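Local coordinates for protein CT021 (Chlamydia trachomatis serovar L2, PDB 6UXD) that is of unknown function but belongs to a family grouped with the LolA and LolB lipoprotein carriers, a kinship that is consistent with a lipoprotein-handling role, at residues Q10-T15 with I173-N178; D20-S25 with L181-W186; K30-I35 with N68-L73; W44-E49 with A207-P212. One frame throughout, in Å; residues are numbered along the deposited sequence.

Contact 1. Residues Q10-T15 with I173-N178; sequences QEKILT and IYFSNN
A helix packs against a beta strand here: Lys12 of helix 9-13 lies over the ring of Phe175 near the end of strand 170-176. The two side chains run past each other in opposite directions. CE of Lys12 sits over one face of the ring, offset toward the rim, 3.6 Å from CD1 of Phe175. This is a CH-pi contact, with CE 4.0 Å from the ring centroid. Nearer the helix, CG of Lys12 meets CE1 of Phe175 at 3.8 Å. The lysine chain leaves the helix with CG anti to the backbone N (chi1 -180°) and then bends at chi2 (70°), which lays its methylene groups along the ring. Its amine reaches beyond the phenyl group. There NZ of Lys12 donates to a water at 2.8 Å, and the same water donates to the backbone O of Ser176. The charged end is thus tied to the strand through solvent, while the aliphatic part covers the aromatic face. Local bonds shape each segment. OG1 of Thr15 donates to O of Lys12 at 2.7 Å, and Ser176 OG accepts from N of Asn178 in an ST turn at the strand end. Around the pair, Phe175 meets Trp155 of strand 152-158 edge-to-face and touches Leu119 of strand 118-122. Ile9 of helix 9-13 also packs on it.

Contact 2. Residues D20-S25 with L181-W186; sequences DYAVLS and LAFPLW
Phe183 of the 181-186 loop packs on Ala22 of strand 21-26 and carries most of this contact. Just before it in the loop, Ala182 reaches Asp20 through a water. The backbone N of Ala182 donates to this water at 2.9 Å, and the water makes a weak bond to OD2 of Asp20. The same carboxylate oxygen forms a salt bridge with Arg180 and accepts from the backbone N of Arg17, so the water is a minor partner. At Phe183, CG is anti to the carbonyl carbon (chi1 -71°), which swings the ring over Ala22. CB of Ala22 lies over one face, 3.5 Å from CG of Phe183 and offset toward the rim. This CH-pi contact has CB 3.9 Å from the ring centroid. Farther out on the ring, CE2 of Phe183 is 3.7 Å from backbone atom C of Tyr21. Atom C of Asp20 lies at the ring edge, 4.0 Å from CE2 of Phe183. The small alanine side chain is consistent with so close an approach. Pro184 follows and packs on Ile173 and Phe175 of strand 170-176. Phe183 also touches Phe33 and Ile35 of strand 29-38, the antiparallel neighbour of strand 21-26. The loop therefore covers two adjoining strands.

Contact 3. Residues K30-I35 with N68-L73; sequences KFFFLI and NAFHQL
Over one face of the Phe32 ring lie CD1 and CE1 of Phe70. CD1 of Phe70 stands 3.6 Å above the Phe32 plane, offset toward the rim. CE1 of Phe70 is 3.6 Å from CG of Phe32. CD2 of Phe32 is likewise 3.6 Å from CD1 of Phe70. The ring planes are inclined at 46° and the centroids lie 4.5 Å apart. The pair is therefore oblique, between a parallel stack and an edge-to-face pair. Both phenylalanines have CG anti to the backbone N (chi1 -169° for Phe32, -172° for Phe70), and this turns each ring toward the other segment. CB of Phe32 adds a contact of 3.8 Å to CE1 of Phe70. Phe32 projects from strand 29-38, while Phe70 comes from the 68-73 segment, which begins on helix 66-69. The Phe32 ring also meets Tyr21 of strand 21-26, their planes nearly parallel, and Phe70 touches Ser210 and Tyr211. The contact between the two segments is wholly apolar, made by carbon atoms of two buried residues. It is probably held by shape and dispersion, along with burial from water. With no directional bond between the rings, their tilt is probably set by packing, including that of the Tyr21, Ser210 and Tyr211 neighbours.

Contact 4. Residues W44-E49 with A207-P212; sequences WVEMSE and AASSYP. Unlike the reference sequence in segment 44-49: Met47 (reference Val).
OG of Ser209 stands between two partners. It donates to OE1 of Glu46 at 2.8 Å, and it accepts from N of Tyr211 at 2.9 Å with an N-H...O angle of 166°. The second bond makes an ST turn in the 207-212 loop, so the hydroxyl that holds the carboxylate is itself positioned by the backbone. Glu46 offers OE1 through its syn lone pair. Its other oxygen, OE2, accepts from a water at 2.6 Å, and that water accepts from N of Ser210. Both carboxylate oxygens are thus tied to the loop. The glutamate chain is extended beyond CG, with CG anti to the backbone N (chi1 159°), and this carries the carboxylate from the strand to the loop. There it also meets Tyr211. The carboxylate and ring planes are 82° apart, and OE2 of Glu46 approaches the ring edge, 3.2 Å from CD2 of Tyr211. Contact with C-H groups at that edge is probably favourable for the negative charge. Farther along the strand, OG of Ser48 makes a weak hydrogen bond of 3.3 Å with OH of Tyr211. The phenol has a stronger partner in Lys77. The loop, which follows strand 196-204, lies across strand 43-50. Arg36 of the adjoining strand 29-38 forms a long, weak ion pair with OE1 of Glu46. Tyr211 packs on Val79 of strand 79-84 and Leu94 of strand 90-95.

Contacts 2 and 3 are buried, while contacts 1 and 4 are partly buried. Contacts 2, 3 and 4 draw on the successive antiparallel strands 21-26, 29-38 and 43-50. Backbone hydrogen bonds such as Ala22 O to Phe33 N and Ser48 O to Phe32 N join them. Contact 1 lies about 9 Å from contact 2, centre to centre. Strand 170-176 links the two through Tyr174, which is hydrogen-bonded through its backbone to Leu185 and Trp186. Their chemistry differs. Contact 2 sets a ring against a methyl group and backbone, with one water; contact 3 is ring against ring. Contact 1 adds a solvent-bridged lysine, and contact 4 depends on a carboxylate and hydroxyls.

Contact 1. Residues Q10-T15 with I173-N178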
# COMPACT_ATOMS: atom_id res chain seq x y z
N GLN A 10 -10.31 -1.61 1.82
CA GLN A 10 -10.64 -2.10 0.49
C GLN A 10 -11.45 -1.06 -0.29
O GLN A 10 -11.09 -0.69 -1.42
CB GLN A 10 -11.42 -3.42 0.57
CG GLN A 10 -11.59 -4.06 -0.82
CD GLN A 10 -12.13 -5.48 -0.77
OE1 GLN A 10 -11.60 -6.33 -0.05
NE2 GLN A 10 -13.17 -5.74 -1.54
N GLU A 11 -12.53 -0.57 0.32
CA GLU A 11 -13.39 0.44 -0.31
C GLU A 11 -12.59 1.67 -0.73
O GLU A 11 -12.76 2.21 -1.83
CB GLU A 11 -14.49 0.80 0.68
CG GLU A 11 -15.50 1.82 0.21
CD GLU A 11 -16.57 2.11 1.25
OE1 GLU A 11 -17.20 3.19 1.19
OE2 GLU A 11 -16.80 1.26 2.14
N LYS A 12 -11.70 2.13 0.15
CA LYS A 12 -10.95 3.34 -0.16
C LYS A 12 -10.01 3.11 -1.34
O LYS A 12 -9.93 3.93 -2.25
CB LYS A 12 -10.19 3.77 1.09
CG LYS A 12 -9.37 5.00 0.91
CD LYS A 12 -10.23 6.23 0.77
CE LYS A 12 -9.30 7.48 0.73
NZ LYS A 12 -9.97 8.61 0.02
N ILE A 13 -9.30 1.98 -1.34
CA ILE A 13 -8.37 1.71 -2.43
C ILE A 13 -9.08 1.43 -3.74
O ILE A 13 -8.50 1.66 -4.82
CB ILE A 13 -7.44 0.53 -2.05
CG1 ILE A 13 -6.79 0.77 -0.68
CG2 ILE A 13 -6.43 0.30 -3.15
CD1 ILE A 13 -5.89 2.02 -0.59
N LEU A 14 -10.32 0.92 -3.70
CA LEU A 14 -11.02 0.70 -4.95
C LEU A 14 -11.45 2.00 -5.62
O LEU A 14 -11.92 1.94 -6.76
CB LEU A 14 -12.27 -0.18 -4.76
CG LEU A 14 -12.02 -1.65 -4.43
CD1 LEU A 14 -13.36 -2.39 -4.33
CD2 LEU A 14 -11.15 -2.31 -5.45
N THR A 15 -11.35 3.15 -4.95
CA THR A 15 -11.55 4.43 -5.61
C THR A 15 -10.34 4.85 -6.46
O THR A 15 -10.47 5.75 -7.29
CB THR A 15 -11.88 5.54 -4.59
OG1 THR A 15 -10.69 5.91 -3.87
CG2 THR A 15 -12.94 5.06 -3.58
N ILE A 173 -4.72 6.14 10.46
CA ILE A 173 -4.36 6.21 9.05
C ILE A 173 -4.74 7.58 8.53
O ILE A 173 -5.86 8.05 8.77
CB ILE A 173 -5.05 5.11 8.21
CG1 ILE A 173 -4.95 3.77 8.93
CG2 ILE A 173 -4.40 5.00 6.83
CD1 ILE A 173 -5.30 2.55 8.09
N TYR A 174 -3.84 8.21 7.78
CA TYR A 174 -4.08 9.55 7.26
C TYR A 174 -4.21 9.47 5.75
O TYR A 174 -3.41 8.82 5.08
CB TYR A 174 -2.96 10.52 7.68
CG TYR A 174 -2.80 10.68 9.18
CD1 TYR A 174 -2.15 9.72 9.94
CD2 TYR A 174 -3.31 11.79 9.83
CE1 TYR A 174 -2.01 9.87 11.33
CE2 TYR A 174 -3.17 11.95 11.21
CZ TYR A 174 -2.53 10.99 11.95
OH TYR A 174 -2.45 11.20 13.30
N PHE A 175 -5.23 10.14 5.22
CA PHE A 175 -5.46 10.23 3.79
C PHE A 175 -5.57 11.69 3.40
O PHE A 175 -6.06 12.53 4.16
CB PHE A 175 -6.75 9.50 3.34
CG PHE A 175 -6.69 8.02 3.48
CD1 PHE A 175 -6.13 7.24 2.49
CD2 PHE A 175 -7.22 7.40 4.61
CE1 PHE A 175 -6.09 5.84 2.62
CE2 PHE A 175 -7.17 6.02 4.74
CZ PHE A 175 -6.60 5.24 3.74
N SER A 176 -5.10 11.97 2.19
CA SER A 176 -5.22 13.29 1.59
C SER A 176 -6.68 13.70 1.54
O SER A 176 -7.57 12.89 1.30
CB SER A 176 -4.63 13.29 0.18
OG SER A 176 -5.07 14.43 -0.55
N ASN A 177 -6.92 15.00 1.75
CA ASN A 177 -8.28 15.50 1.59
C ASN A 177 -8.73 15.45 0.14
O ASN A 177 -9.92 15.64 -0.13
CB ASN A 177 -8.37 16.93 2.13
CG ASN A 177 -8.18 17.01 3.65
OD1 ASN A 177 -8.54 16.08 4.36
ND2 ASN A 177 -7.63 18.12 4.14
N ASN A 178 -7.80 15.24 -0.78
CA ASN A 178 -8.09 15.13 -2.20
C ASN A 178 -8.34 13.66 -2.50
O ASN A 178 -7.40 12.86 -2.48
CB ASN A 178 -6.94 15.70 -3.02
CG ASN A 178 -7.22 15.62 -4.50
OD1 ASN A 178 -8.26 15.12 -4.90
ND2 ASN A 178 -6.31 16.13 -5.32
O HOH W 1 -7.85 10.43 0.01

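Contact 2. Residues D20-S25 with L181-W186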
# COMPACT_ATOMS: atom_id res chain seq x y z
N ASP A 20 -2.44 4.62 -10.85
CA ASP A 20 -2.17 5.17 -9.53
C ASP A 20 -1.19 4.28 -8.78
O ASP A 20 -1.28 3.06 -8.83
CB ASP A 20 -3.45 5.30 -8.73
CG ASP A 20 -4.35 6.39 -9.25
OD1 ASP A 20 -3.91 7.09 -10.18
OD2 ASP A 20 -5.48 6.53 -8.74
N TYR A 21 -0.23 4.91 -8.08
CA TYR A 21 0.80 4.16 -7.38
C TYR A 21 1.16 4.86 -6.08
O TYR A 21 0.79 6.02 -5.85
CB TYR A 21 2.03 3.96 -8.24
CG TYR A 21 2.91 5.19 -8.32
CD1 TYR A 21 4.02 5.33 -7.51
CD2 TYR A 21 2.61 6.20 -9.21
CE1 TYR A 21 4.81 6.48 -7.59
CE2 TYR A 21 3.37 7.32 -9.29
CZ TYR A 21 4.47 7.47 -8.49
OH TYR A 21 5.23 8.61 -8.61
N ALA A 22 1.86 4.13 -5.21
CA ALA A 22 2.41 4.71 -3.98
C ALA A 22 3.55 3.83 -3.47
O ALA A 22 3.55 2.61 -3.66
CB ALA A 22 1.32 4.87 -2.93
N VAL A 23 4.53 4.47 -2.83
CA VAL A 23 5.71 3.78 -2.29
C VAL A 23 5.67 3.96 -0.78
O VAL A 23 5.68 5.08 -0.28
CB VAL A 23 7.02 4.31 -2.89
CG1 VAL A 23 8.22 3.57 -2.31
CG2 VAL A 23 7.02 4.18 -4.42
N LEU A 24 5.60 2.85 -0.07
CA LEU A 24 5.46 2.88 1.37
C LEU A 24 6.74 2.35 1.99
O LEU A 24 7.41 1.49 1.42
CB LEU A 24 4.24 2.06 1.83
CG LEU A 24 2.89 2.79 1.87
CD1 LEU A 24 2.51 3.36 0.53
CD2 LEU A 24 1.79 1.86 2.35
N SER A 25 7.09 2.90 3.16
CA SER A 25 8.35 2.60 3.82
C SER A 25 8.10 2.21 5.27
O SER A 25 7.36 2.90 5.99
CB SER A 25 9.30 3.80 3.79
OG SER A 25 10.42 3.53 4.59
N LEU A 181 -6.26 11.13 -4.49
CA LEU A 181 -5.08 10.48 -3.94
C LEU A 181 -5.57 9.43 -2.95
O LEU A 181 -5.82 9.74 -1.78
CB LEU A 181 -4.15 11.47 -3.27
CG LEU A 181 -3.41 12.45 -4.18
CD1 LEU A 181 -2.61 13.46 -3.32
CD2 LEU A 181 -2.48 11.71 -5.15
N ALA A 182 -5.68 8.18 -3.41
CA ALA A 182 -6.42 7.16 -2.67
C ALA A 182 -5.56 6.37 -1.70
O ALA A 182 -6.11 5.77 -0.76
CB ALA A 182 -7.10 6.20 -3.65
N PHE A 183 -4.24 6.35 -1.89
CA PHE A 183 -3.37 5.64 -0.96
C PHE A 183 -3.11 6.45 0.31
O PHE A 183 -3.16 7.68 0.30
CB PHE A 183 -2.04 5.32 -1.61
CG PHE A 183 -2.11 4.26 -2.65
CD1 PHE A 183 -2.09 2.93 -2.29
CD2 PHE A 183 -2.16 4.59 -3.99
CE1 PHE A 183 -2.11 1.94 -3.24
CE2 PHE A 183 -2.19 3.61 -4.95
CZ PHE A 183 -2.17 2.27 -4.58
N PRO A 184 -2.81 5.78 1.41
CA PRO A 184 -2.56 6.49 2.66
C PRO A 184 -1.29 7.33 2.58
O PRO A 184 -0.36 7.02 1.84
CB PRO A 184 -2.43 5.37 3.69
CG PRO A 184 -2.07 4.17 2.91
CD PRO A 184 -2.71 4.32 1.57
N LEU A 185 -1.29 8.43 3.35
CA LEU A 185 -0.10 9.26 3.51
C LEU A 185 0.81 8.77 4.63
O LEU A 185 2.02 9.03 4.60
CB LEU A 185 -0.50 10.70 3.83
CG LEU A 185 -1.35 11.42 2.80
CD1 LEU A 185 -1.91 12.71 3.39
CD2 LEU A 185 -0.51 11.69 1.56
N TRP A 186 0.24 8.10 5.61
CA TRP A 186 0.92 7.85 6.88
C TRP A 186 0.08 6.87 7.69
O TRP A 186 -1.14 7.03 7.79
CB TRP A 186 1.09 9.17 7.61
CG TRP A 186 1.88 9.17 8.89
CD1 TRP A 186 1.41 8.94 10.15
CD2 TRP A 186 3.26 9.50 9.02
NE1 TRP A 186 2.44 9.10 11.06
CE2 TRP A 186 3.58 9.42 10.39
CE3 TRP A 186 4.26 9.82 8.10
CZ2 TRP A 186 4.87 9.67 10.86
CZ3 TRP A 186 5.53 10.05 8.57
CH2 TRP A 186 5.83 9.99 9.93
O HOH W 2 -4.65 7.18 -5.96

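Contact 3. Residues K30-I35 with N68-L73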
# COMPACT_ATOMS: atom_id res chain seq x y z
N LYS A 30 10.79 -1.28 1.60
CA LYS A 30 10.09 -0.41 0.67
C LYS A 30 9.15 -1.25 -0.17
O LYS A 30 9.56 -2.26 -0.74
CB LYS A 30 11.07 0.33 -0.25
CG LYS A 30 12.12 1.15 0.47
CD LYS A 30 11.62 2.53 0.85
CE LYS A 30 12.73 3.29 1.60
NZ LYS A 30 12.87 2.80 3.02
N PHE A 31 7.89 -0.81 -0.28
CA PHE A 31 6.86 -1.52 -1.03
C PHE A 31 6.25 -0.60 -2.09
O PHE A 31 5.78 0.50 -1.77
CB PHE A 31 5.78 -2.03 -0.07
CG PHE A 31 6.33 -2.84 1.07
CD1 PHE A 31 6.48 -2.29 2.32
CD2 PHE A 31 6.76 -4.14 0.86
CE1 PHE A 31 7.02 -3.03 3.37
CE2 PHE A 31 7.29 -4.89 1.89
CZ PHE A 31 7.42 -4.33 3.15
N PHE A 32 6.25 -1.05 -3.34
CA PHE A 32 5.70 -0.28 -4.45
C PHE A 32 4.35 -0.87 -4.83
O PHE A 32 4.28 -2.01 -5.30
CB PHE A 32 6.68 -0.33 -5.62
CG PHE A 32 6.36 0.63 -6.75
CD1 PHE A 32 5.37 0.35 -7.66
CD2 PHE A 32 7.09 1.80 -6.91
CE1 PHE A 32 5.09 1.22 -8.70
CE2 PHE A 32 6.81 2.67 -7.94
CZ PHE A 32 5.82 2.39 -8.83
N PHE A 33 3.28 -0.09 -4.64
CA PHE A 33 1.92 -0.49 -4.94
C PHE A 33 1.46 0.17 -6.23
O PHE A 33 1.62 1.38 -6.40
CB PHE A 33 0.94 -0.10 -3.83
CG PHE A 33 1.17 -0.81 -2.53
CD1 PHE A 33 2.22 -0.47 -1.70
CD2 PHE A 33 0.30 -1.81 -2.13
CE1 PHE A 33 2.42 -1.12 -0.50
CE2 PHE A 33 0.49 -2.47 -0.94
CZ PHE A 33 1.55 -2.12 -0.12
N LEU A 34 0.86 -0.61 -7.13
CA LEU A 34 0.43 -0.12 -8.43
C LEU A 34 -0.95 -0.67 -8.75
O LEU A 34 -1.17 -1.88 -8.67
CB LEU A 34 1.41 -0.53 -9.53
CG LEU A 34 0.95 -0.29 -10.98
CD1 LEU A 34 0.67 1.18 -11.23
CD2 LEU A 34 1.99 -0.81 -11.98
N ILE A 35 -1.88 0.22 -9.12
CA ILE A 35 -3.20 -0.18 -9.58
C ILE A 35 -3.09 -0.45 -11.08
O ILE A 35 -2.77 0.45 -11.85
CB ILE A 35 -4.24 0.91 -9.32
CG1 ILE A 35 -4.30 1.31 -7.84
CG2 ILE A 35 -5.58 0.49 -9.89
CD1 ILE A 35 -4.66 0.20 -6.87
N ASN A 68 9.80 6.68 -12.11
CA ASN A 68 10.60 6.72 -13.33
C ASN A 68 11.90 5.93 -13.23
O ASN A 68 12.42 5.49 -14.27
CB ASN A 68 10.92 8.18 -13.70
CG ASN A 68 9.68 8.98 -14.04
OD1 ASN A 68 8.59 8.43 -14.17
ND2 ASN A 68 9.84 10.28 -14.17
N ALA A 69 12.44 5.73 -12.05
CA ALA A 69 13.63 4.89 -11.92
C ALA A 69 13.31 3.41 -11.70
O ALA A 69 14.24 2.60 -11.67
CB ALA A 69 14.51 5.39 -10.78
N PHE A 70 12.03 3.05 -11.57
CA PHE A 70 11.69 1.71 -11.11
C PHE A 70 12.25 0.63 -12.02
O PHE A 70 12.78 -0.39 -11.54
CB PHE A 70 10.17 1.56 -11.01
CG PHE A 70 9.74 0.29 -10.36
CD1 PHE A 70 9.57 0.23 -8.99
CD2 PHE A 70 9.50 -0.85 -11.10
CE1 PHE A 70 9.17 -0.94 -8.38
CE2 PHE A 70 9.10 -2.01 -10.50
CZ PHE A 70 8.93 -2.06 -9.13
N HIS A 71 12.16 0.83 -13.32
CA HIS A 71 12.65 -0.16 -14.28
C HIS A 71 14.16 -0.32 -14.26
O HIS A 71 14.71 -0.90 -15.20
CB HIS A 71 12.21 0.24 -15.69
CG HIS A 71 12.94 1.42 -16.23
ND1 HIS A 71 13.00 2.63 -15.57
CD2 HIS A 71 13.65 1.58 -17.37
CE1 HIS A 71 13.72 3.48 -16.28
NE2 HIS A 71 14.13 2.87 -17.38
N GLN A 72 14.85 0.18 -13.24
CA GLN A 72 16.31 0.10 -13.18
C GLN A 72 16.80 -0.38 -11.82
O GLN A 72 17.95 -0.11 -11.46
CB GLN A 72 16.93 1.45 -13.51
CG GLN A 72 16.44 2.08 -14.81
CD GLN A 72 16.84 3.54 -14.94
OE1 GLN A 72 17.31 4.17 -13.98
NE2 GLN A 72 16.65 4.10 -16.14
N LEU A 73 15.97 -1.07 -11.05
CA LEU A 73 16.30 -1.49 -9.70
C LEU A 73 16.58 -2.98 -9.68
O LEU A 73 15.73 -3.79 -10.07
CB LEU A 73 15.17 -1.15 -8.72
CG LEU A 73 14.79 0.33 -8.63
CD1 LEU A 73 13.58 0.52 -7.73
CD2 LEU A 73 15.96 1.15 -8.12

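Contact 4. Residues W44-E49 with A207-P212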
# COMPACT_ATOMS: atom_id res chain seq x y z
N TRP A 44 -7.09 -5.05 -10.02
CA TRP A 44 -5.80 -5.70 -9.87
C TRP A 44 -4.78 -4.73 -9.29
O TRP A 44 -4.57 -3.65 -9.86
CB TRP A 44 -5.29 -6.22 -11.21
CG TRP A 44 -6.14 -7.30 -11.80
CD1 TRP A 44 -7.30 -7.15 -12.49
CD2 TRP A 44 -5.88 -8.71 -11.75
NE1 TRP A 44 -7.78 -8.38 -12.88
CE2 TRP A 44 -6.92 -9.35 -12.44
CE3 TRP A 44 -4.85 -9.48 -11.20
CZ2 TRP A 44 -6.97 -10.73 -12.58
CZ3 TRP A 44 -4.91 -10.85 -11.34
CH2 TRP A 44 -5.95 -11.46 -12.03
N VAL A 45 -4.12 -5.14 -8.22
CA VAL A 45 -3.11 -4.34 -7.53
C VAL A 45 -1.83 -5.15 -7.44
O VAL A 45 -1.80 -6.22 -6.81
CB VAL A 45 -3.57 -3.92 -6.12
CG1 VAL A 45 -2.48 -3.10 -5.42
CG2 VAL A 45 -4.92 -3.20 -6.23
N GLU A 46 -0.75 -4.61 -7.98
CA GLU A 46 0.58 -5.19 -7.92
C GLU A 46 1.38 -4.58 -6.77
O GLU A 46 1.32 -3.37 -6.54
CB GLU A 46 1.26 -4.98 -9.27
CG GLU A 46 2.74 -5.05 -9.33
CD GLU A 46 3.27 -4.38 -10.60
OE1 GLU A 46 2.82 -4.78 -11.71
OE2 GLU A 46 4.13 -3.45 -10.47
N MET A 47 2.13 -5.42 -6.06
CA MET A 47 2.90 -5.00 -4.89
C MET A 47 4.28 -5.63 -4.95
O MET A 47 4.41 -6.86 -4.91
CB MET A 47 2.21 -5.41 -3.59
CG MET A 47 0.71 -5.18 -3.58
N SER A 48 5.32 -4.79 -5.06
CA SER A 48 6.71 -5.24 -5.10
C SER A 48 7.40 -4.85 -3.80
O SER A 48 7.27 -3.70 -3.35
CB SER A 48 7.47 -4.63 -6.27
OG SER A 48 6.68 -4.54 -7.43
N GLU A 49 8.14 -5.78 -3.21
CA GLU A 49 8.92 -5.50 -2.01
C GLU A 49 10.39 -5.35 -2.36
O GLU A 49 10.92 -6.09 -3.20
CB GLU A 49 8.78 -6.60 -0.95
CG GLU A 49 9.89 -6.52 0.11
CD GLU A 49 9.61 -7.36 1.35
OE1 GLU A 49 8.51 -7.94 1.45
OE2 GLU A 49 10.50 -7.42 2.23
N ALA A 207 1.44 5.62 -13.77
CA ALA A 207 2.53 4.66 -13.76
C ALA A 207 2.15 3.43 -14.58
O ALA A 207 0.98 3.02 -14.62
CB ALA A 207 2.87 4.23 -12.34
N ALA A 208 3.14 2.82 -15.22
CA ALA A 208 2.95 1.63 -16.03
C ALA A 208 3.73 0.48 -15.42
O ALA A 208 4.84 0.67 -14.91
CB ALA A 208 3.39 1.86 -17.48
N SER A 209 3.14 -0.70 -15.43
CA SER A 209 3.80 -1.84 -14.82
C SER A 209 5.02 -2.24 -15.63
O SER A 209 5.02 -2.17 -16.87
CB SER A 209 2.87 -3.04 -14.71
OG SER A 209 3.62 -4.18 -14.33
N SER A 210 6.06 -2.68 -14.93
CA SER A 210 7.24 -3.28 -15.55
C SER A 210 7.16 -4.81 -15.61
O SER A 210 8.09 -5.44 -16.13
CB SER A 210 8.49 -2.85 -14.77
OG SER A 210 8.50 -3.37 -13.46
N TYR A 211 6.09 -5.41 -15.13
CA TYR A 211 5.98 -6.85 -14.99
C TYR A 211 5.08 -7.45 -16.07
O TYR A 211 4.46 -6.73 -16.85
CB TYR A 211 5.44 -7.17 -13.59
CG TYR A 211 6.38 -6.75 -12.50
CD1 TYR A 211 7.63 -7.35 -12.37
CD2 TYR A 211 6.03 -5.77 -11.59
CE1 TYR A 211 8.49 -6.98 -11.36
CE2 TYR A 211 6.89 -5.38 -10.59
CZ TYR A 211 8.12 -5.99 -10.47
OH TYR A 211 8.99 -5.61 -9.47
N PRO A 212 5.00 -8.79 -16.15
CA PRO A 212 4.17 -9.40 -17.20
C PRO A 212 2.71 -9.00 -17.09
O PRO A 212 2.21 -8.60 -16.03
CB PRO A 212 4.35 -10.90 -16.98
CG PRO A 212 5.60 -11.04 -16.18
CD PRO A 212 5.70 -9.81 -15.35
O HOH W 3 5.93 -2.33 -12.04